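Local atomic coordinates of Xaa-Pro dipeptidase (PDB entry 1WY2), a protein that probably splits dipeptides with a C-terminal proline and a nonpolar N-terminal residue, at a site that binds two metal ions per subunit. Residues Glu6-Ile11 / Ile45-Glu50. Sequence-based numbering, arbitrary orientation.
Sequences EKVKKI and ILITGE
V8 and I47 have the nearest CA atoms, 7.3 Å apart, between residues 6-11 of helix 6-17 and residues 45-50 on strand 44-48. This is helix-on-sheet packing in the alpha/beta N-terminal domain of the creatinase/prolidase type, where a six-stranded mixed sheet is covered by helices. The strand contributes a single residue of weight: I47 covers most of the interface on its side, and its two branches meet different helix residues. Its CG2, anti to the backbone N, reaches CG1 of V8 at 3.9 Å, the two side chains meeting at a slant. Its CG1 branch instead lies anti to the carbonyl carbon (chi1 -62°) and, extended at chi2 169°, carries CD1 to I11. V8 and I11 are three residues apart, less than one helical turn, and the bonds K10 N to E6 O (3.0 Å) and I11 N to K7 O (3.2 Å) confirm regular alpha-helix here. All three touching side chains are buried, and the contact is purely apolar. I34 of helix 28-35 touches both V8 and I11, while I121 and M124 of helix 118-125 also touch I11. The backbone of I47 pairs with V23, which also touches I11, so the helix side chain spans neighbouring strands. I11 and I47 cross at roughly a right angle, with I47 CD1 lying 3.7 Å from I11 CD1 and 4.0 Å from I11 CG2.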
loop_
_atom_site.group_PDB
_atom_site.type_symbol
_atom_site.label_atom_id
_atom_site.label_comp_id
_atom_site.label_asym_id
_atom_site.label_seq_id
_atom_site.Cartn_x
_atom_site.Cartn_y
_atom_site.Cartn_z
ATOM N N GLU A 6 22.907 -15.250 8.684
ATOM C CA GLU A 6 23.081 -14.530 9.938
ATOM C C GLU A 6 21.852 -13.805 10.470
ATOM O O GLU A 6 21.739 -13.604 11.677
ATOM C CB GLU A 6 24.266 -13.562 9.849
ATOM C CG GLU A 6 24.172 -12.491 8.795
ATOM C CD GLU A 6 25.375 -11.567 8.841
ATOM O OE1 GLU A 6 26.512 -12.074 8.735
ATOM O OE2 GLU A 6 25.186 -10.341 8.989
ATOM N N LYS A 7 20.932 -13.419 9.589
ATOM C CA LYS A 7 19.724 -12.734 10.043
ATOM C C LYS A 7 18.843 -13.733 10.783
ATOM O O LYS A 7 18.276 -13.422 11.831
ATOM C CB LYS A 7 18.979 -12.129 8.853
ATOM C CG LYS A 7 19.758 -11.009 8.185
ATOM C CD LYS A 7 19.140 -10.593 6.865
ATOM C CE LYS A 7 19.936 -9.457 6.234
ATOM N NZ LYS A 7 19.376 -9.061 4.913
ATOM N N VAL A 8 18.742 -14.939 10.233
ATOM C CA VAL A 8 17.959 -16.000 10.861
ATOM C C VAL A 8 18.589 -16.340 12.213
ATOM O O VAL A 8 17.892 -16.532 13.211
ATOM C CB VAL A 8 17.934 -17.273 9.970
ATOM C CG1 VAL A 8 17.332 -18.444 10.736
ATOM C CG2 VAL A 8 17.128 -17.002 8.705
ATOM N N LYS A 9 19.916 -16.401 12.255
ATOM C CA LYS A 9 20.597 -16.723 13.502
ATOM C C LYS A 9 20.411 -15.657 14.571
ATOM O O LYS A 9 20.346 -15.969 15.759
ATOM C CB LYS A 9 22.079 -16.983 13.237
ATOM C CG LYS A 9 22.311 -18.355 12.628
ATOM C CD LYS A 9 23.699 -18.501 12.038
ATOM C CE LYS A 9 23.889 -19.915 11.507
ATOM N NZ LYS A 9 25.003 -19.995 10.532
ATOM N N LYS A 10 20.317 -14.398 14.158
ATOM C CA LYS A 10 20.103 -13.327 15.123
ATOM C C LYS A 10 18.721 -13.481 15.735
ATOM O O LYS A 10 18.516 -13.196 16.917
ATOM C CB LYS A 10 20.239 -11.961 14.455
ATOM C CG LYS A 10 21.689 -11.584 14.190
ATOM C CD LYS A 10 21.824 -10.172 13.665
ATOM C CE LYS A 10 23.290 -9.796 13.495
ATOM N NZ LYS A 10 23.442 -8.384 13.044
ATOM N N ILE A 11 17.769 -13.943 14.933
ATOM C CA ILE A 11 16.419 -14.154 15.431
ATOM C C ILE A 11 16.421 -15.354 16.378
ATOM O O ILE A 11 15.760 -15.334 17.413
ATOM C CB ILE A 11 15.433 -14.379 14.269
ATOM C CG1 ILE A 11 15.254 -13.061 13.505
ATOM C CG2 ILE A 11 14.085 -14.873 14.802
ATOM C CD1 ILE A 11 14.508 -13.186 12.193
ATOM N N ILE A 45 7.617 -17.083 6.841
ATOM C CA ILE A 45 8.861 -17.732 7.229
ATOM C C ILE A 45 8.706 -18.254 8.651
ATOM O O ILE A 45 8.301 -17.514 9.551
ATOM C CB ILE A 45 10.060 -16.760 7.216
ATOM C CG1 ILE A 45 10.232 -16.145 5.826
ATOM C CG2 ILE A 45 11.335 -17.509 7.614
ATOM C CD1 ILE A 45 11.369 -15.147 5.737
ATOM N N LEU A 46 9.000 -19.536 8.849
ATOM C CA LEU A 46 8.919 -20.128 10.178
ATOM C C LEU A 46 10.340 -20.480 10.600
ATOM O O LEU A 46 11.022 -21.254 9.928
ATOM C CB LEU A 46 8.053 -21.393 10.166
ATOM C CG LEU A 46 7.847 -22.052 11.533
ATOM C CD1 LEU A 46 7.155 -21.078 12.477
ATOM C CD2 LEU A 46 7.021 -23.318 11.373
ATOM N N ILE A 47 10.780 -19.901 11.711
ATOM C CA ILE A 47 12.124 -20.140 12.221
ATOM C C ILE A 47 12.093 -20.914 13.535
ATOM O O ILE A 47 11.382 -20.537 14.471
ATOM C CB ILE A 47 12.865 -18.802 12.459
ATOM C CG1 ILE A 47 13.023 -18.053 11.133
ATOM C CG2 ILE A 47 14.231 -19.059 13.086
ATOM C CD1 ILE A 47 13.486 -16.612 11.285
ATOM N N THR A 48 12.847 -22.009 13.588
ATOM C CA THR A 48 12.949 -22.812 14.803
ATOM C C THR A 48 14.424 -22.802 15.192
ATOM O O THR A 48 15.248 -22.224 14.486
ATOM C CB THR A 48 12.492 -24.277 14.593
ATOM O OG1 THR A 48 13.379 -24.937 13.684
ATOM C CG2 THR A 48 11.082 -24.317 14.047
ATOM N N GLY A 49 14.763 -23.441 16.305
ATOM C CA GLY A 49 16.147 -23.443 16.745
ATOM C C GLY A 49 17.163 -24.033 15.783
ATOM O O GLY A 49 18.345 -23.693 15.843
ATOM N N GLU A 50 16.715 -24.904 14.885
ATOM C CA GLU A 50 17.632 -25.546 13.948
ATOM C C GLU A 50 17.195 -25.487 12.490
ATOM O O GLU A 50 17.795 -26.145 11.639
ATOM C CB GLU A 50 17.830 -27.012 14.354
ATOM C CG GLU A 50 18.436 -27.195 15.743
ATOM C CD GLU A 50 18.530 -28.659 16.151
ATOM O OE1 GLU A 50 18.241 -29.536 15.311
ATOM O OE2 GLU A 50 18.898 -28.931 17.311
#